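Local coordinates for protein of unknown function with a Fic domain (Bacteroides thetaiotaomicron VPI-5482, PDB 3CUC), which is of unknown function but carries a largely helical Fic domain and, probably, a built-in inhibitory segment as in some other Fic proteins, at residues Lys8-Lys13 with Cys265-Leu270; Lys26-Lys31 with Leu270-Lys275; Gly131-Arg136 with Glu155-Met160; Asn41-Asn46 with Ile202-Val207. All coordinates share one frame; numbering follows the deposited sequence.

Interaction 1 (Lys8-Lys13 with Cys265-Leu270); sequences KQLYSK and CLIRSL
Leu10 and Leu270 face each other where the first helix of the chain, 6-16, lies against the last long one, 256-277: a helix-helix packing of roughly parallel sense. The short segments run 37° apart, with their axes 9.7 Å from each other at closest approach. Both leucines send CB toward the opposite helix, and these two residues also mark the nearest backbone approach.

Leu270 can be traced outward from CB, which meets Leu10 CB at 4.1 Å, the first layer of the contact. Beyond CG the side chain forks, and both methyls work against the backbone of the N-terminal helix as much as against its side chains. Leu270 CD1 comes up to Tyr11 N at 3.9 Å while also touching Leu10 CB. Its twin CD2 lies near Tyr11 CA, 4.1 Å away, and also approaches the Tyr11 ring obliquely. With CG anti to the carbonyl carbon (chi1 -77°), the fork is held beside its own backbone N and reaches the backbone where Leu10 joins Tyr11. Trp14 also touches Leu270, from the next turn of helix 6-16, and the Tyr11 ring stacks with Tyr216.

No hydrogen bond crosses between the two segments; what joins them is apolar contact, more buried at Leu270 than at Leu10, which stays partly exposed. Leu10 also crosses Ile267 at about a right angle. Its CD1 touches the branch methyl, not the longer ethyl arm: Leu10 CD1 to Ile267 CG2 is 3.7 Å.

Interaction 2 (Lys26-Lys31 with Leu270-Lys275); sequences KRWNDK and LTLAIK
Trp28 of helix 22-42 drives its indole at Leu272 and Ala273 of helix 256-277, using both the rim and a face of the ring. The helices run in roughly opposite senses here, their short segments at 145° with axes 10.0 Å apart.

The close-packed half is the indole. Its CG stands anti to the backbone N (chi1 163°), which carries the six-membered ring out to the other helix. Ala273 CB sits over the face of that ring, 4.1 Å from its centroid and only 6° off the normal, a CH-pi contact with the methyl almost directly above. Leu272 meets the ring differently: its CB lies at the edge, near the ring plane, 3.6 Å from Trp28 CZ3. Two successive residues thus supply a methyl above the ring and a methylene at its rim. Trp28 and Ala273 are both buried, and Pro217 from a loop adds to the cover on Trp28.

Toward solvent the contact thins out. Lys31 lays its aliphatic part across Leu272 at about a right angle, with Lys31 CE 3.9 Å from Leu272 CD2, and both residues remain partly exposed. The bend at the end of the lysine chain leaves NZ with a long, weak ion pair to Glu35 of its own helix. Away from the interface, Lys26 NZ bonds Asp30 OD2 at 2.7 Å, a salt bridge within one helix.

With no hydrogen bond passing between the segments, their association rests on dispersion and the CH-pi contact; a salt bridge between the two helices, Arg268 to Glu35, lies just outside them.

Interaction 3 (Gly131-Arg136 with Glu155-Met160); sequences GEYKSR and ETPAFM
Tyr133 leans its ring against the N-terminal part of helix 156-173, where Thr156 receives it over a face and Pro157 and Met160 obliquely. The tyrosine belongs to the irregular chain of 131-136 and accounts for most of what that segment buries here.

Thr156 takes the face. Its CG2 methyl lies over the ring, 4.2 Å from the centroid and 26° off the normal, a CH-pi contact shifted toward the root of the ring: the nearest ring atom, Tyr133 CG, is 3.9 Å from Thr156 CG2. That methyl stands anti to the threonine's own backbone N, which leaves OG1 beside the backbone to bond the carbonyl of Ser152. Pro157 comes in obliquely along one side, with Pro157 CA 3.9 Å from Tyr133 CE2. One turn on, Met160, modelled as selenomethionine, meets the far end of the ring, its CG 3.6 Å from Tyr133 CZ. Bent at chi2 and chi3, its chain brings SE to 5.5 Å from the centroid of the Tyr133 ring, 39° off the normal, an oblique Met-aromatic contact. The phenol oxygen is satisfied by a hydrogen bond with Glu97, and Arg101 makes a cation-pi contact with the ring.

In the Fic domain the tyrosine thus ties loop 131-136 to helix 156-173 and, through Glu97 and Arg101, to helix 97-107. Met160 carries the contact on to Tyr189 and Ile192 of helix 178-192, and Lys134 shares a backbone hydrogen bond with Pro194; the chain then runs into strand 140-141, half of the short antiparallel pair with 147-148.

Interaction 4 (Asn41-Asn46 with Ile202-Val207); sequences NHLEGN and IARLLV
Glu44 OE2 takes a hydrogen bond from Arg204 NH2 at 2.9 Å, the core of a salt bridge that carries this buried contact. The two sequences are telling. Arg204 closes a stretch that matches the Fic motif, HxFx(D/E)GNGRxxR, while Ser40 to Gly45 fits the (S/T)xxxE(G/N) inhibitory signature. A glutamate pairing with the second arginine of the motif is consistent with the self-inhibited state of related Fic proteins.

The bond is nearly straight, 170° at the hydrogen, and OE2 accepts it through its anti lone pair. Carboxylate and guanidinium planes differ by just 9°, with OE2 at the edge of the arginine. The two side chains arrive from opposite directions. Leu43 closes off one face of the guanidinium: its CD1 rides over the centre, 3.6 Å from Arg204 CZ. Ser40 OG accepts from NE and Tyr229 OH bonds NH1. Glu44, Ser40 and Tyr229 thus fix the rotation of the guanidinium, and the bend at chi3 turns it to meet them.

What presents Glu44 is the end of helix 22-42, closed by a Schellman motif with Gly45, at positive phi, as its C-prime residue: Gly45 N bonds His42 O, and Asn46 N bonds Asn41 O. Glu44 N is a second donor to Asn41 O, also at 3.1 Å, reaching it from the opposite face of the carbonyl plane to Asn46 N.

In the fold
Interactions 1 and 2 touch, with centres 12 Å apart, and share Leu270: helix 256-277 meets helix 6-16 in one and helix 22-42 in the other. Interaction 4 lies at the far end of helix 22-42, about 20 Å from interaction 2 between centres, close to the middle of the chain. Interaction 3 is about 19 Å farther on, on the opposite side of the chain's centre from interactions 1 and 2. Along the chain, the first halves of interactions 1, 2 and 4 precede both halves of interaction 3, and their partners follow. The N-terminal helices thus clasp the C-terminal part, and helix 22-42 links that packing to the probable inhibitory contact of the Fic domain.

Interaction 1 (Lys8-Lys13 with Cys265-Leu270)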
loop_
_atom_site.group_PDB
_atom_site.type_symbol
_atom_site.label_atom_id
_atom_site.label_comp_id
_atom_site.label_asym_id
_atom_site.label_seq_id
_atom_site.Cartn_x
_atom_site.Cartn_y
_atom_site.Cartn_z
ATOM N N LYS A 8 5.425 -19.541 6.854
ATOM C CA LYS A 8 4.375 -20.534 6.595
ATOM C C LYS A 8 3.758 -21.081 7.887
ATOM O O LYS A 8 2.575 -21.407 7.935
ATOM C CB LYS A 8 4.923 -21.678 5.732
ATOM C CG LYS A 8 5.079 -21.301 4.270
ATOM C CD LYS A 8 5.669 -22.431 3.457
ATOM C CE LYS A 8 5.733 -22.076 1.979
ATOM N NZ LYS A 8 6.780 -22.857 1.253
ATOM N N GLN A 9 4.576 -21.172 8.927
ATOM C CA GLN A 9 4.150 -21.652 10.234
ATOM C C GLN A 9 3.266 -20.616 10.899
ATOM O O GLN A 9 2.253 -20.949 11.510
ATOM C CB GLN A 9 5.383 -21.884 11.094
ATOM C CG GLN A 9 5.180 -22.715 12.323
ATOM C CD GLN A 9 6.512 -23.111 12.932
ATOM O OE1 GLN A 9 6.876 -24.293 12.955
ATOM N NE2 GLN A 9 7.268 -22.111 13.399
ATOM N N LEU A 10 3.689 -19.357 10.784
ATOM C CA LEU A 10 2.951 -18.222 11.309
ATOM C C LEU A 10 1.600 -18.092 10.615
ATOM O O LEU A 10 0.581 -17.897 11.271
ATOM C CB LEU A 10 3.754 -16.932 11.130
ATOM C CG LEU A 10 4.938 -16.677 12.067
ATOM C CD1 LEU A 10 5.682 -15.408 11.646
ATOM C CD2 LEU A 10 4.490 -16.579 13.525
ATOM N N TYR A 11 1.597 -18.205 9.289
ATOM C CA TYR A 11 0.351 -18.175 8.517
ATOM C C TYR A 11 -0.614 -19.282 8.936
ATOM O O TYR A 11 -1.794 -19.034 9.171
ATOM C CB TYR A 11 0.629 -18.309 7.020
ATOM C CG TYR A 11 -0.633 -18.194 6.207
ATOM C CD1 TYR A 11 -1.307 -16.977 6.114
ATOM C CD2 TYR A 11 -1.180 -19.301 5.558
ATOM C CE1 TYR A 11 -2.482 -16.860 5.388
ATOM C CE2 TYR A 11 -2.355 -19.192 4.829
ATOM C CZ TYR A 11 -3.002 -17.967 4.749
ATOM O OH TYR A 11 -4.165 -17.836 4.032
ATOM N N SER A 12 -0.102 -20.506 9.010
ATOM C CA SER A 12 -0.888 -21.644 9.449
ATOM C C SER A 12 -1.517 -21.396 10.814
ATOM O O SER A 12 -2.689 -21.697 11.016
ATOM C CB SER A 12 -0.023 -22.898 9.510
ATOM O OG SER A 12 -0.721 -23.940 10.162
ATOM N N LYS A 13 -0.735 -20.855 11.743
ATOM C CA LYS A 13 -1.221 -20.573 13.087
ATOM C C LYS A 13 -2.308 -19.513 13.045
ATOM O O LYS A 13 -3.299 -19.593 13.765
ATOM C CB LYS A 13 -0.075 -20.105 13.983
ATOM C CG LYS A 13 -0.466 -19.815 15.434
ATOM C CD LYS A 13 -0.794 -21.098 16.193
ATOM C CE LYS A 13 -1.296 -20.807 17.601
ATOM N NZ LYS A 13 -1.426 -22.075 18.375
ATOM N N CYS A 265 7.529 -7.964 6.467
ATOM C CA CYS A 265 6.437 -7.195 7.075
ATOM C C CYS A 265 5.296 -8.104 7.471
ATOM O O CYS A 265 4.740 -7.962 8.559
ATOM C CB CYS A 265 5.880 -6.142 6.123
ATOM S SG CYS A 265 7.109 -5.025 5.498
ATOM N N LEU A 266 4.935 -9.020 6.573
ATOM C CA LEU A 266 3.836 -9.937 6.827
ATOM C C LEU A 266 4.150 -10.814 8.031
ATOM O O LEU A 266 3.258 -11.134 8.807
ATOM C CB LEU A 266 3.554 -10.783 5.595
ATOM C CG LEU A 266 2.310 -11.659 5.645
ATOM C CD1 LEU A 266 1.053 -10.829 5.817
ATOM C CD2 LEU A 266 2.240 -12.467 4.371
ATOM N N ILE A 267 5.421 -11.174 8.195
ATOM C CA ILE A 267 5.871 -11.885 9.396
ATOM C C ILE A 267 5.580 -11.074 10.656
ATOM O O ILE A 267 5.081 -11.611 11.641
ATOM C CB ILE A 267 7.382 -12.239 9.333
ATOM C CG1 ILE A 267 7.616 -13.403 8.369
ATOM C CG2 ILE A 267 7.913 -12.623 10.710
ATOM C CD1 ILE A 267 9.071 -13.727 8.145
ATOM N N ARG A 268 5.876 -9.779 10.613
ATOM C CA ARG A 268 5.606 -8.899 11.743
ATOM C C ARG A 268 4.107 -8.820 12.041
ATOM O O ARG A 268 3.716 -8.921 13.201
ATOM C CB ARG A 268 6.171 -7.494 11.496
ATOM C CG ARG A 268 6.175 -6.607 12.750
ATOM C CD ARG A 268 6.266 -5.101 12.445
ATOM N NE ARG A 268 5.694 -4.316 13.548
ATOM C CZ ARG A 268 4.545 -3.629 13.518
ATOM N NH1 ARG A 268 3.783 -3.561 12.420
ATOM N NH2 ARG A 268 4.157 -2.976 14.611
ATOM N N SER A 269 3.284 -8.658 11.000
ATOM C CA SER A 269 1.820 -8.555 11.158
ATOM C C SER A 269 1.239 -9.838 11.721
ATOM O O SER A 269 0.424 -9.803 12.647
ATOM C CB SER A 269 1.127 -8.264 9.824
ATOM O OG SER A 269 1.490 -7.002 9.296
ATOM N N LEU A 270 1.654 -10.966 11.148
ATOM C CA LEU A 270 1.205 -12.271 11.601
ATOM C C LEU A 270 1.562 -12.494 13.069
ATOM O O LEU A 270 0.735 -12.971 13.848
ATOM C CB LEU A 270 1.800 -13.381 10.722
ATOM C CG LEU A 270 1.135 -13.575 9.354
ATOM C CD1 LEU A 270 2.012 -14.419 8.451
ATOM C CD2 LEU A 270 -0.262 -14.204 9.496
#

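Interaction 2 (Lys26-Lys31 with Leu270-Lys275)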
loop_
_atom_site.group_PDB
_atom_site.type_symbol
_atom_site.label_atom_id
_atom_site.label_comp_id
_atom_site.label_asym_id
_atom_site.label_seq_id
_atom_site.Cartn_x
_atom_site.Cartn_y
_atom_site.Cartn_z
ATOM N N LYS A 26 -10.750 -6.167 17.442
ATOM C CA LYS A 26 -10.807 -4.702 17.476
ATOM C C LYS A 26 -9.472 -4.086 17.870
ATOM O O LYS A 26 -9.046 -3.096 17.276
ATOM C CB LYS A 26 -11.884 -4.198 18.437
ATOM C CG LYS A 26 -11.987 -2.672 18.451
ATOM C CD LYS A 26 -13.277 -2.170 19.062
ATOM C CE LYS A 26 -13.520 -0.716 18.693
ATOM N NZ LYS A 26 -12.414 0.167 19.139
ATOM N N ARG A 27 -8.826 -4.657 18.885
ATOM C CA ARG A 27 -7.499 -4.208 19.300
ATOM C C ARG A 27 -6.515 -4.280 18.146
ATOM O O ARG A 27 -5.769 -3.331 17.910
ATOM C CB ARG A 27 -6.979 -5.044 20.472
ATOM C CG ARG A 27 -7.637 -4.707 21.807
ATOM C CD ARG A 27 -7.370 -5.768 22.873
ATOM N NE ARG A 27 -5.999 -6.271 22.791
ATOM C CZ ARG A 27 -5.648 -7.551 22.663
ATOM N NH1 ARG A 27 -6.550 -8.523 22.637
ATOM N NH2 ARG A 27 -4.367 -7.870 22.582
ATOM N N TRP A 28 -6.523 -5.400 17.424
ATOM C CA TRP A 28 -5.651 -5.543 16.264
ATOM C C TRP A 28 -5.970 -4.469 15.225
ATOM O O TRP A 28 -5.072 -3.748 14.775
ATOM C CB TRP A 28 -5.746 -6.936 15.628
ATOM C CG TRP A 28 -5.190 -6.931 14.243
ATOM C CD1 TRP A 28 -5.895 -6.948 13.072
ATOM C CD2 TRP A 28 -3.821 -6.833 13.881
ATOM N NE1 TRP A 28 -5.042 -6.891 12.003
ATOM C CE2 TRP A 28 -3.760 -6.821 12.472
ATOM C CE3 TRP A 28 -2.631 -6.765 14.611
ATOM C CZ2 TRP A 28 -2.555 -6.744 11.775
ATOM C CZ3 TRP A 28 -1.429 -6.687 13.918
ATOM C CH2 TRP A 28 -1.400 -6.677 12.514
ATOM N N ASN A 29 -7.243 -4.363 14.850
ATOM C CA ASN A 29 -7.659 -3.383 13.841
ATOM C C ASN A 29 -7.358 -1.950 14.235
ATOM O O ASN A 29 -6.896 -1.176 13.408
ATOM C CB ASN A 29 -9.146 -3.512 13.514
ATOM C CG ASN A 29 -9.453 -4.745 12.703
ATOM O OD1 ASN A 29 -8.667 -5.155 11.843
ATOM N ND2 ASN A 29 -10.598 -5.352 12.974
ATOM N N ASP A 30 -7.616 -1.599 15.490
ATOM C CA ASP A 30 -7.321 -0.250 15.976
ATOM C C ASP A 30 -5.834 0.071 15.824
ATOM O O ASP A 30 -5.478 1.097 15.244
ATOM C CB ASP A 30 -7.755 -0.077 17.435
ATOM C CG ASP A 30 -9.271 0.081 17.594
ATOM O OD1 ASP A 30 -9.990 0.285 16.592
ATOM O OD2 ASP A 30 -9.751 0.007 18.740
ATOM N N LYS A 31 -4.969 -0.819 16.309
ATOM C CA LYS A 31 -3.529 -0.611 16.198
ATOM C C LYS A 31 -3.093 -0.482 14.741
ATOM O O LYS A 31 -2.272 0.379 14.412
ATOM C CB LYS A 31 -2.728 -1.734 16.863
ATOM C CG LYS A 31 -1.284 -1.309 17.175
ATOM C CD LYS A 31 -0.312 -2.485 17.303
ATOM C CE LYS A 31 1.140 -2.000 17.507
ATOM N NZ LYS A 31 1.302 -1.146 18.726
ATOM N N LEU A 270 1.654 -10.966 11.148
ATOM C CA LEU A 270 1.205 -12.271 11.601
ATOM C C LEU A 270 1.562 -12.494 13.069
ATOM O O LEU A 270 0.735 -12.971 13.848
ATOM C CB LEU A 270 1.800 -13.381 10.722
ATOM C CG LEU A 270 1.135 -13.575 9.354
ATOM C CD1 LEU A 270 2.012 -14.419 8.451
ATOM C CD2 LEU A 270 -0.262 -14.204 9.496
ATOM N N THR A 271 2.784 -12.132 13.448
ATOM C CA THR A 271 3.232 -12.337 14.821
ATOM C C THR A 271 2.396 -11.505 15.788
ATOM O O THR A 271 1.941 -12.010 16.808
ATOM C CB THR A 271 4.720 -12.002 14.989
ATOM O OG1 THR A 271 5.496 -12.835 14.118
ATOM C CG2 THR A 271 5.156 -12.243 16.422
ATOM N N LEU A 272 2.185 -10.237 15.456
ATOM C CA LEU A 272 1.343 -9.371 16.270
ATOM C C LEU A 272 -0.110 -9.838 16.302
ATOM O O LEU A 272 -0.758 -9.770 17.350
ATOM C CB LEU A 272 1.401 -7.918 15.776
ATOM C CG LEU A 272 2.149 -6.918 16.658
ATOM C CD1 LEU A 272 3.580 -7.416 16.938
ATOM C CD2 LEU A 272 2.139 -5.515 16.015
ATOM N N ALA A 273 -0.626 -10.284 15.158
ATOM C CA ALA A 273 -2.031 -10.666 15.057
ATOM C C ALA A 273 -2.296 -11.940 15.855
ATOM O O ALA A 273 -3.302 -12.035 16.561
ATOM C CB ALA A 273 -2.430 -10.841 13.613
ATOM N N ILE A 274 -1.383 -12.902 15.754
ATOM C CA ILE A 274 -1.443 -14.119 16.575
ATOM C C ILE A 274 -1.422 -13.757 18.066
ATOM O O ILE A 274 -2.156 -14.336 18.875
ATOM C CB ILE A 274 -0.275 -15.094 16.244
ATOM C CG1 ILE A 274 -0.496 -15.743 14.878
ATOM C CG2 ILE A 274 -0.151 -16.175 17.307
ATOM C CD1 ILE A 274 0.683 -16.541 14.388
ATOM N N LYS A 275 -0.581 -12.788 18.411
ATOM C CA LYS A 275 -0.446 -12.332 19.789
ATOM C C LYS A 275 -1.780 -11.770 20.286
ATOM O O LYS A 275 -2.214 -12.075 21.397
ATOM C CB LYS A 275 0.667 -11.278 19.872
ATOM C CG LYS A 275 1.507 -11.318 21.144
ATOM C CD LYS A 275 2.923 -10.774 20.895
ATOM C CE LYS A 275 3.560 -10.223 22.169
ATOM N NZ LYS A 275 3.551 -11.207 23.281
#

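Interaction 3 (Gly131-Arg136 with Glu155-Met160)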
loop_
_atom_site.group_PDB
_atom_site.type_symbol
_atom_site.label_atom_id
_atom_site.label_comp_id
_atom_site.label_asym_id
_atom_site.label_seq_id
_atom_site.Cartn_x
_atom_site.Cartn_y
_atom_site.Cartn_z
ATOM N N GLY A 131 -7.422 12.621 -8.900
ATOM C CA GLY A 131 -8.216 11.546 -9.500
ATOM C C GLY A 131 -8.097 11.428 -11.012
ATOM O O GLY A 131 -8.937 10.791 -11.653
ATOM N N GLU A 132 -7.050 12.030 -11.576
ATOM C CA GLU A 132 -6.819 12.056 -13.020
ATOM C C GLU A 132 -5.364 11.712 -13.302
ATOM O O GLU A 132 -4.476 12.103 -12.543
ATOM C CB GLU A 132 -7.125 13.452 -13.568
ATOM C CG GLU A 132 -8.605 13.796 -13.625
ATOM C CD GLU A 132 -9.306 13.176 -14.827
ATOM O OE1 GLU A 132 -9.071 13.641 -15.965
ATOM O OE2 GLU A 132 -10.101 12.231 -14.631
ATOM N N TYR A 133 -5.116 10.996 -14.397
ATOM C CA TYR A 133 -3.750 10.589 -14.745
ATOM C C TYR A 133 -2.856 11.801 -15.072
ATOM O O TYR A 133 -3.352 12.871 -15.432
ATOM C CB TYR A 133 -3.743 9.582 -15.912
ATOM C CG TYR A 133 -4.343 8.199 -15.637
ATOM C CD1 TYR A 133 -4.422 7.664 -14.344
ATOM C CD2 TYR A 133 -4.785 7.404 -16.694
ATOM C CE1 TYR A 133 -4.962 6.384 -14.117
ATOM C CE2 TYR A 133 -5.317 6.124 -16.479
ATOM C CZ TYR A 133 -5.406 5.619 -15.192
ATOM O OH TYR A 133 -5.944 4.361 -14.996
ATOM N N LYS A 134 -1.540 11.613 -14.932
ATOM C CA LYS A 134 -0.535 12.666 -15.136
ATOM C C LYS A 134 -0.625 13.267 -16.534
ATOM O O LYS A 134 -0.829 12.533 -17.501
ATOM C CB LYS A 134 0.878 12.102 -14.923
ATOM N N SER A 135 -0.484 14.596 -16.626
ATOM C CA SER A 135 -0.432 15.322 -17.918
ATOM C C SER A 135 0.955 15.938 -18.194
ATOM O O SER A 135 1.397 15.973 -19.344
ATOM C CB SER A 135 -1.525 16.397 -17.991
ATOM O OG SER A 135 -1.466 17.269 -16.879
ATOM N N ARG A 136 1.617 16.438 -17.147
ATOM C CA ARG A 136 3.054 16.744 -17.186
ATOM C C ARG A 136 3.810 15.538 -16.591
ATOM O O ARG A 136 3.326 14.934 -15.626
ATOM C CB ARG A 136 3.352 18.006 -16.372
ATOM N N GLU A 155 1.487 7.299 -22.735
ATOM C CA GLU A 155 1.378 5.840 -22.631
ATOM C C GLU A 155 0.733 5.356 -21.321
ATOM O O GLU A 155 0.410 4.174 -21.195
ATOM C CB GLU A 155 2.757 5.193 -22.825
ATOM C CG GLU A 155 3.705 5.327 -21.636
ATOM C CD GLU A 155 5.162 5.141 -22.018
ATOM O OE1 GLU A 155 5.437 4.450 -23.022
ATOM O OE2 GLU A 155 6.033 5.688 -21.306
ATOM N N THR A 156 0.542 6.265 -20.363
ATOM C CA THR A 156 0.008 5.915 -19.042
ATOM C C THR A 156 -1.334 5.173 -19.080
ATOM O O THR A 156 -1.441 4.094 -18.504
ATOM C CB THR A 156 -0.094 7.155 -18.114
ATOM O OG1 THR A 156 1.226 7.594 -17.768
ATOM C CG2 THR A 156 -0.867 6.825 -16.836
ATOM N N PRO A 157 -2.358 5.737 -19.752
ATOM C CA PRO A 157 -3.650 5.029 -19.808
ATOM C C PRO A 157 -3.577 3.615 -20.391
ATOM O O PRO A 157 -4.273 2.721 -19.910
ATOM C CB PRO A 157 -4.525 5.929 -20.693
ATOM C CG PRO A 157 -3.612 6.903 -21.322
ATOM C CD PRO A 157 -2.413 7.032 -20.451
ATOM N N ALA A 158 -2.746 3.423 -21.416
ATOM C CA ALA A 158 -2.516 2.094 -21.985
ATOM C C ALA A 158 -1.830 1.168 -20.972
ATOM O O ALA A 158 -2.237 0.019 -20.797
ATOM C CB ALA A 158 -1.684 2.200 -23.257
ATOM N N PHE A 159 -0.797 1.684 -20.310
ATOM C CA PHE A 159 -0.076 0.950 -19.263
ATOM C C PHE A 159 -0.986 0.531 -18.103
ATOM O O PHE A 159 -0.865 -0.582 -17.586
ATOM C CB PHE A 159 1.074 1.810 -18.716
ATOM C CG PHE A 159 2.337 1.748 -19.535
ATOM C CD1 PHE A 159 2.302 1.513 -20.906
ATOM C CD2 PHE A 159 3.569 1.955 -18.925
ATOM C CE1 PHE A 159 3.472 1.463 -21.643
ATOM C CE2 PHE A 159 4.741 1.910 -19.659
ATOM C CZ PHE A 159 4.694 1.662 -21.021
HETATM N N MSE A 160 -1.877 1.436 -17.693
HETATM C CA MSE A 160 -2.805 1.178 -16.595
HETATM C C MSE A 160 -3.856 0.141 -16.967
HETATM O O MSE A 160 -4.146 -0.751 -16.175
HETATM C CB MSE A 160 -3.484 2.473 -16.136
HETATM C CG MSE A 160 -2.557 3.406 -15.386
HETATM SE SE MSE A 160 -1.905 2.609 -13.773
HETATM C CE MSE A 160 -3.528 2.709 -12.668
#

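Interaction 4 (Asn41-Asn46 with Ile202-Val207)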
loop_
_atom_site.group_PDB
_atom_site.type_symbol
_atom_site.label_atom_id
_atom_site.label_comp_id
_atom_site.label_asym_id
_atom_site.label_seq_id
_atom_site.Cartn_x
_atom_site.Cartn_y
_atom_site.Cartn_z
ATOM N N ASN A 41 1.584 7.854 5.447
ATOM C CA ASN A 41 1.626 9.299 5.210
ATOM C C ASN A 41 2.954 9.935 5.628
ATOM O O ASN A 41 3.430 10.874 4.992
ATOM C CB ASN A 41 0.466 9.999 5.923
ATOM C CG ASN A 41 -0.868 9.752 5.251
ATOM O OD1 ASN A 41 -1.653 8.924 5.705
ATOM N ND2 ASN A 41 -1.131 10.471 4.160
ATOM N N HIS A 42 3.557 9.423 6.691
ATOM C CA HIS A 42 4.841 9.949 7.141
ATOM C C HIS A 42 5.933 9.698 6.102
ATOM O O HIS A 42 6.804 10.540 5.913
ATOM C CB HIS A 42 5.246 9.352 8.486
ATOM C CG HIS A 42 5.908 10.334 9.397
ATOM N ND1 HIS A 42 5.191 11.174 10.220
ATOM C CD2 HIS A 42 7.212 10.623 9.606
ATOM C CE1 HIS A 42 6.026 11.934 10.904
ATOM N NE2 HIS A 42 7.259 11.617 10.554
ATOM N N LEU A 43 5.874 8.546 5.434
ATOM C CA LEU A 43 6.798 8.223 4.337
ATOM C C LEU A 43 6.825 9.309 3.245
ATOM O O LEU A 43 7.844 9.510 2.591
ATOM C CB LEU A 43 6.439 6.859 3.707
ATOM C CG LEU A 43 6.900 5.575 4.409
ATOM C CD1 LEU A 43 6.047 4.397 3.971
ATOM C CD2 LEU A 43 8.375 5.302 4.129
ATOM N N GLU A 44 5.707 10.007 3.055
ATOM C CA GLU A 44 5.595 11.024 2.013
ATOM C C GLU A 44 5.708 12.445 2.581
ATOM O O GLU A 44 5.343 13.410 1.913
ATOM C CB GLU A 44 4.267 10.861 1.256
ATOM C CG GLU A 44 3.989 9.441 0.731
ATOM C CD GLU A 44 5.026 8.954 -0.283
ATOM O OE1 GLU A 44 5.652 9.799 -0.951
ATOM O OE2 GLU A 44 5.220 7.722 -0.415
ATOM N N GLY A 45 6.206 12.573 3.811
ATOM C CA GLY A 45 6.481 13.885 4.407
ATOM C C GLY A 45 5.390 14.534 5.258
ATOM O O GLY A 45 5.529 15.690 5.658
ATOM N N ASN A 46 4.303 13.817 5.540
ATOM C CA ASN A 46 3.289 14.314 6.481
ATOM C C ASN A 46 3.903 14.438 7.870
ATOM O O ASN A 46 4.461 13.468 8.394
ATOM C CB ASN A 46 2.095 13.370 6.545
ATOM C CG ASN A 46 0.935 13.939 7.358
ATOM O OD1 ASN A 46 1.130 14.512 8.431
ATOM N ND2 ASN A 46 -0.281 13.770 6.849
ATOM N N ILE A 202 -0.921 5.041 -2.786
ATOM C CA ILE A 202 -1.765 4.150 -3.574
ATOM C C ILE A 202 -1.109 2.780 -3.646
ATOM O O ILE A 202 -1.760 1.775 -3.391
ATOM C CB ILE A 202 -2.022 4.671 -5.005
ATOM C CG1 ILE A 202 -2.802 5.994 -4.973
ATOM C CG2 ILE A 202 -2.795 3.635 -5.818
ATOM C CD1 ILE A 202 -4.248 5.847 -4.549
ATOM N N ALA A 203 0.181 2.748 -3.974
ATOM C CA ALA A 203 0.930 1.491 -4.022
ATOM C C ALA A 203 0.711 0.687 -2.743
ATOM O O ALA A 203 0.324 -0.482 -2.791
ATOM C CB ALA A 203 2.410 1.749 -4.237
ATOM N N ARG A 204 0.927 1.330 -1.601
ATOM C CA ARG A 204 0.854 0.642 -0.321
ATOM C C ARG A 204 -0.573 0.257 0.030
ATOM O O ARG A 204 -0.805 -0.772 0.670
ATOM C CB ARG A 204 1.481 1.493 0.779
ATOM C CG ARG A 204 3.004 1.542 0.678
ATOM C CD ARG A 204 3.631 2.280 1.848
ATOM N NE ARG A 204 3.321 3.711 1.793
ATOM C CZ ARG A 204 3.960 4.610 1.039
ATOM N NH1 ARG A 204 4.973 4.260 0.256
ATOM N NH2 ARG A 204 3.579 5.872 1.072
ATOM N N LEU A 205 -1.528 1.075 -0.398
ATOM C CA LEU A 205 -2.943 0.732 -0.259
ATOM C C LEU A 205 -3.294 -0.494 -1.101
ATOM O O LEU A 205 -4.050 -1.350 -0.660
ATOM C CB LEU A 205 -3.841 1.924 -0.636
ATOM C CG LEU A 205 -4.041 2.978 0.461
ATOM C CD1 LEU A 205 -4.601 4.263 -0.121
ATOM C CD2 LEU A 205 -4.948 2.448 1.565
ATOM N N LEU A 206 -2.742 -0.572 -2.308
ATOM C CA LEU A 206 -3.001 -1.698 -3.203
ATOM C C LEU A 206 -2.421 -2.997 -2.641
ATOM O O LEU A 206 -3.009 -4.061 -2.826
ATOM C CB LEU A 206 -2.462 -1.425 -4.617
ATOM C CG LEU A 206 -3.193 -0.353 -5.436
ATOM C CD1 LEU A 206 -2.398 -0.000 -6.681
ATOM C CD2 LEU A 206 -4.612 -0.798 -5.807
ATOM N N VAL A 207 -1.286 -2.916 -1.950
ATOM C CA VAL A 207 -0.719 -4.096 -1.305
ATOM C C VAL A 207 -1.726 -4.636 -0.312
ATOM O O VAL A 207 -2.078 -5.814 -0.344
ATOM C CB VAL A 207 0.584 -3.792 -0.546
ATOM C CG1 VAL A 207 0.928 -4.937 0.404
ATOM C CG2 VAL A 207 1.721 -3.533 -1.516
#